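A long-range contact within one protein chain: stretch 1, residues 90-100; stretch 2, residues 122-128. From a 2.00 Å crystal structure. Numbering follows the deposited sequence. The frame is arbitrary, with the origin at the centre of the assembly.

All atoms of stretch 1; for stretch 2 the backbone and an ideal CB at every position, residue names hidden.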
ATOM      1  N   ALA A  90     -13.027  37.612  -3.785  1.00 37.99           N
ATOM      2  CA  ALA A  90     -14.203  36.772  -3.997  1.00 37.57           C
ATOM      3  C   ALA A  90     -14.373  35.753  -2.865  1.00 36.79           C
ATOM      4  O   ALA A  90     -15.479  35.550  -2.362  1.00 36.71           O
ATOM      5  CB  ALA A  90     -14.111  36.058  -5.339  1.00 37.01           C
ATOM      6  N   GLY A  91     -13.268  35.128  -2.471  1.00 35.91           N
ATOM      7  CA  GLY A  91     -13.269  34.150  -1.388  1.00 35.57           C
ATOM      8  C   GLY A  91     -13.653  34.739  -0.043  1.00 36.16           C
ATOM      9  O   GLY A  91     -14.355  34.101   0.744  1.00 35.79           O
ATOM     10  N   THR A  92     -13.186  35.958   0.220  1.00 36.89           N
ATOM     11  CA  THR A  92     -13.511  36.656   1.456  1.00 37.65           C
ATOM     12  C   THR A  92     -15.005  36.987   1.504  1.00 38.32           C
ATOM     13  O   THR A  92     -15.621  36.874   2.555  1.00 38.95           O
ATOM     14  CB  THR A  92     -12.656  37.936   1.621  1.00 38.47           C
ATOM     15  OG1 THR A  92     -11.293  37.568   1.887  1.00 37.90           O
ATOM     16  CG2 THR A  92     -13.175  38.801   2.767  1.00 39.44           C
ATOM     17  N   ASN A  93     -15.579  37.368   0.364  1.00 38.33           N
ATOM     18  CA  ASN A  93     -17.013  37.656   0.263  1.00 38.98           C
ATOM     19  C   ASN A  93     -17.924  36.420   0.171  1.00 38.42           C
ATOM     20  O   ASN A  93     -19.138  36.543   0.339  1.00 39.20           O
ATOM     21  CB  ASN A  93     -17.282  38.565  -0.943  1.00 39.52           C
ATOM     22  CG  ASN A  93     -16.651  39.940  -0.794  1.00 40.37           C
ATOM     23  OD1 ASN A  93     -16.536  40.468   0.312  1.00 40.72           O
ATOM     24  ND2 ASN A  93     -16.238  40.524  -1.911  1.00 40.07           N
ATOM     25  N   PHE A  94     -17.351  35.246  -0.089  1.00 37.09           N
ATOM     26  CA  PHE A  94     -18.140  34.018  -0.268  1.00 36.38           C
ATOM     27  C   PHE A  94     -18.627  33.464   1.071  1.00 36.52           C
ATOM     28  O   PHE A  94     -17.826  33.186   1.964  1.00 35.80           O
ATOM     29  CB  PHE A  94     -17.307  32.960  -0.997  1.00 35.24           C
ATOM     30  CG  PHE A  94     -18.109  31.799  -1.517  1.00 33.95           C
ATOM     31  CD1 PHE A  94     -18.984  31.964  -2.583  1.00 34.03           C
ATOM     32  CD2 PHE A  94     -17.970  30.536  -0.960  1.00 32.74           C
ATOM     33  CE1 PHE A  94     -19.721  30.891  -3.077  1.00 33.88           C
ATOM     34  CE2 PHE A  94     -18.702  29.455  -1.445  1.00 32.09           C
ATOM     35  CZ  PHE A  94     -19.578  29.632  -2.504  1.00 32.64           C
ATOM     36  N   GLY A  95     -19.941  33.296   1.205  1.00 37.33           N
ATOM     37  CA  GLY A  95     -20.532  32.889   2.479  1.00 37.83           C
ATOM     38  C   GLY A  95     -20.512  34.066   3.438  1.00 39.09           C
ATOM     39  O   GLY A  95     -21.128  35.093   3.165  1.00 40.21           O
ATOM     40  N   SER A  96     -19.797  33.934   4.551  1.00 39.29           N
ATOM     41  CA  SER A  96     -19.681  35.036   5.513  1.00 40.61           C
ATOM     42  C   SER A  96     -18.311  35.692   5.421  1.00 40.51           C
ATOM     43  O   SER A  96     -17.291  35.013   5.559  1.00 39.67           O
ATOM     44  CB  SER A  96     -19.892  34.534   6.939  1.00 40.73           C
ATOM     45  OG  SER A  96     -19.818  35.612   7.863  1.00 42.82           O
ATOM     46  N   SER A  97     -18.292  37.008   5.209  1.00 41.52           N
ATOM     47  CA  SER A  97     -17.041  37.771   5.198  1.00 41.71           C
ATOM     48  C   SER A  97     -16.435  37.937   6.596  1.00 41.75           C
ATOM     49  O   SER A  97     -15.278  38.342   6.723  1.00 41.70           O
ATOM     50  CB  SER A  97     -17.239  39.144   4.544  1.00 42.83           C
ATOM     51  OG  SER A  97     -18.150  39.959   5.272  1.00 44.90           O
ATOM     52  N   ASN A  98     -17.212  37.621   7.635  1.00 41.65           N
ATOM     53  CA  ASN A  98     -16.723  37.676   9.013  1.00 41.54           C
ATOM     54  C   ASN A  98     -15.937  36.438   9.411  1.00 40.16           C
ATOM     55  O   ASN A  98     -15.327  36.410  10.476  1.00 40.29           O
ATOM     56  CB  ASN A  98     -17.886  37.898   9.988  1.00 42.58           C
ATOM     57  CG  ASN A  98     -18.493  39.275   9.855  1.00 43.94           C
ATOM     58  OD1 ASN A  98     -17.799  40.244   9.547  1.00 45.17           O
ATOM     59  ND2 ASN A  98     -19.798  39.375  10.086  1.00 44.96           N
ATOM     60  N   ILE A  99     -15.962  35.410   8.564  1.00 38.80           N
ATOM     61  CA  ILE A  99     -15.121  34.232   8.751  1.00 37.51           C
ATOM     62  C   ILE A  99     -13.844  34.456   7.944  1.00 36.75           C
ATOM     63  O   ILE A  99     -13.923  34.708   6.742  1.00 36.10           O
ATOM     64  CB  ILE A  99     -15.822  32.952   8.271  1.00 36.85           C
ATOM     65  CG1 ILE A  99     -17.165  32.783   8.991  1.00 37.67           C
ATOM     66  CG2 ILE A  99     -14.929  31.733   8.507  1.00 35.81           C
ATOM     67  CD1 ILE A  99     -18.030  31.685   8.428  1.00 37.86           C
ATOM     68  N   PRO A 100     -12.667  34.393   8.600  1.00 36.56           N
ATOM     69  CA  PRO A 100     -11.399  34.625   7.903  1.00 36.17           C
ATOM     70  C   PRO A 100     -11.238  33.718   6.696  1.00 35.02           C
ATOM     71  O   PRO A 100     -11.630  32.549   6.742  1.00 34.25           O
ATOM     72  CB  PRO A 100     -10.346  34.291   8.964  1.00 35.95           C
ATOM     73  CG  PRO A 100     -11.018  34.556  10.248  1.00 37.12           C
ATOM     74  CD  PRO A 100     -12.457  34.176  10.044  1.00 37.08           C
ATOM     75  N   UNK A 122     -10.440  25.015  -3.136  1.00 25.50           N
ATOM     76  CA  UNK A 122     -11.836  25.385  -2.912  1.00 25.86           C
ATOM     77  C   UNK A 122     -11.966  26.352  -1.748  1.00 25.96           C
ATOM     78  O   UNK A 122     -11.160  26.304  -0.821  1.00 25.32           O
ATOM     79  CB  UNK A 122     -12.686  24.139  -2.655  1.00 25.86           C
ATOM     80  N   UNK A 123     -12.983  27.219  -1.806  1.00 26.22           N
ATOM     81  CA  UNK A 123     -13.374  28.056  -0.671  1.00 26.64           C
ATOM     82  C   UNK A 123     -14.814  27.704  -0.300  1.00 27.06           C
ATOM     83  O   UNK A 123     -15.715  27.829  -1.133  1.00 27.32           O
ATOM     84  CB  UNK A 123     -13.236  29.544  -0.999  1.00 26.64           C
ATOM     85  N   UNK A 124     -15.019  27.235   0.931  1.00 26.81           N
ATOM     86  CA  UNK A 124     -16.361  26.935   1.443  1.00 27.31           C
ATOM     87  C   UNK A 124     -17.038  28.226   1.904  1.00 28.45           C
ATOM     88  O   UNK A 124     -16.391  29.263   1.992  1.00 28.40           O
ATOM     89  CB  UNK A 124     -16.293  25.926   2.592  1.00 27.31           C
ATOM     90  N   UNK A 125     -18.336  28.151   2.199  1.00 29.61           N
ATOM     91  CA  UNK A 125     -19.087  29.306   2.706  1.00 31.05           C
ATOM     92  C   UNK A 125     -18.745  29.622   4.161  1.00 31.47           C
ATOM     93  O   UNK A 125     -18.953  30.745   4.618  1.00 32.21           O
ATOM     94  CB  UNK A 125     -20.590  29.052   2.575  1.00 31.05           C
ATOM     95  N   UNK A 126     -18.259  28.621   4.891  1.00 31.19           N
ATOM     96  CA  UNK A 126     -17.874  28.798   6.291  1.00 31.64           C
ATOM     97  C   UNK A 126     -16.890  27.718   6.736  1.00 31.10           C
ATOM     98  O   UNK A 126     -16.563  26.812   5.967  1.00 30.02           O
ATOM     99  CB  UNK A 126     -19.113  28.780   7.188  1.00 31.64           C
ATOM    100  N   UNK A 127     -16.422  27.824   7.977  1.00 31.61           N
ATOM    101  CA  UNK A 127     -15.390  26.932   8.493  1.00 31.30           C
ATOM    102  C   UNK A 127     -15.920  25.532   8.800  1.00 30.71           C
ATOM    103  O   UNK A 127     -15.195  24.557   8.641  1.00 30.01           O
ATOM    104  CB  UNK A 127     -14.770  27.535   9.755  1.00 31.30           C
ATOM    105  N   UNK A 128     -17.178  25.433   9.221  1.00 31.20           N
ATOM    106  CA  UNK A 128     -17.783  24.135   9.538  1.00 30.84           C
ATOM    107  C   UNK A 128     -17.925  23.234   8.309  1.00 29.65           C
ATOM    108  O   UNK A 128     -17.663  22.036   8.385  1.00 29.05           O
ATOM    109  CB  UNK A 128     -19.157  24.346  10.177  1.00 30.84           C
TER

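Position 122 lies in a strand, and nothing of the first stretch comes within 5.5 Å of its ideal CB. The contact therefore leaves its side chain undetermined. The residue is Leu122, which takes no part in the contact.

At position 123 the extended backbone (phi/psi -119/119) sends CA-to-CB toward the first stretch. The ideal CB lies 4.6 Å from Gly91 CA and 4.8 Å from Phe94 CD2, so there is room for a small or medium apolar group beside a bare glycine, with an aromatic ring off to one side. Alanine, valine or isoleucine would each suit, beta-branching being at home in a strand. The residue is Val123, with chi1 in the t well; its CG1 approaches Gly91 O at 3.8 Å. Its backbone contributes too, as Phe94 CE2 packs 3.4 Å from Val123 O.

Position 124 points its CB away, with nothing of the first stretch within 5.5 Å, so many side chains would be compatible. The residue is Ala124. Its carbonyl makes the contact instead: Ala124 O sits at the edge of the Phe94 ring, near its plane, 3.6 Å from CD2.

At position 125 the two backbones come close, its CA 3.9 Å from Gly95 CA. The ideal CB points sideways, 3.8 Å from Gly95 CA and 4.5 Å from Phe94 CE2. A flexible aliphatic stem could run along the ring, so Glu, Gln, Lys or Met are all plausible; no charged side chain in the first stretch selects among them. The residue is Glu125, whose CG lies 3.6 Å from Phe94 CE2. Its carbonyl accepts a weak hydrogen bond from Ser96 N (3.3 Å to Glu125 O) and a CA-H...O contact from Gly95 CA (3.4 Å to Glu125 O). A CB on Gly95 would clash with that oxygen, and its positive phi also favours glycine.

At position 126 the extended backbone leads into a helix, a setting for the cap residues Ser, Thr, Asp or Asn. The ideal CB already lies a tight 3.3 Å from Ile99 CD1, leaving little room for bulk directed that way. The residue is Asn126: the end of its side chain leads away and caps a backbone N just beyond the stretch.

Position 127 opens the helix, its CB sideways; a small side chain, polar or apolar, would fit. It is Ser127, whose CB makes a loose contact with Ile99 CG2 at 4.4 Å. Position 128 is out of reach and unconstrained; it is Ser128.

Stretch 2 (122-128) LVAENSS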
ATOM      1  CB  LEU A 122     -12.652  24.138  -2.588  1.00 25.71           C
ATOM      2  CG  LEU A 122     -12.615  23.019  -3.621  1.00 25.57           C
ATOM      3  CD1 LEU A 122     -13.241  21.749  -3.054  1.00 25.85           C
ATOM      4  CD2 LEU A 122     -13.324  23.466  -4.888  1.00 25.53           C
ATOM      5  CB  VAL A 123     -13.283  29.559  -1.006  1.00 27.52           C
ATOM      6  CG1 VAL A 123     -13.588  30.412   0.234  1.00 27.81           C
ATOM      7  CG2 VAL A 123     -11.906  29.905  -1.581  1.00 27.09           C
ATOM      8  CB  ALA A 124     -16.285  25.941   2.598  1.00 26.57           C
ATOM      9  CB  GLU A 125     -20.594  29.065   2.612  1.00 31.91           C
ATOM     10  CG  GLU A 125     -21.169  29.115   1.209  1.00 33.19           C
ATOM     11  CD  GLU A 125     -22.578  28.558   1.161  1.00 35.29           C
ATOM     12  OE1 GLU A 125     -22.760  27.384   1.559  1.00 37.04           O
ATOM     13  OE2 GLU A 125     -23.497  29.287   0.734  1.00 37.16           O
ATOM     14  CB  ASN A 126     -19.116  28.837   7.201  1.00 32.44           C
ATOM     15  CG  ASN A 126     -19.930  27.556   7.149  1.00 32.09           C
ATOM     16  OD1 ASN A 126     -19.420  26.464   7.398  1.00 32.05           O
ATOM     17  ND2 ASN A 126     -21.210  27.689   6.827  1.00 33.46           N
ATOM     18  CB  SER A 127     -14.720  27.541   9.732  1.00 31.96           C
ATOM     19  OG  SER A 127     -15.609  27.580  10.834  1.00 33.59           O
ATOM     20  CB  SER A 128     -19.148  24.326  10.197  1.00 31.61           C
ATOM     21  OG  SER A 128     -19.004  25.004  11.430  1.00 34.06           O
TER
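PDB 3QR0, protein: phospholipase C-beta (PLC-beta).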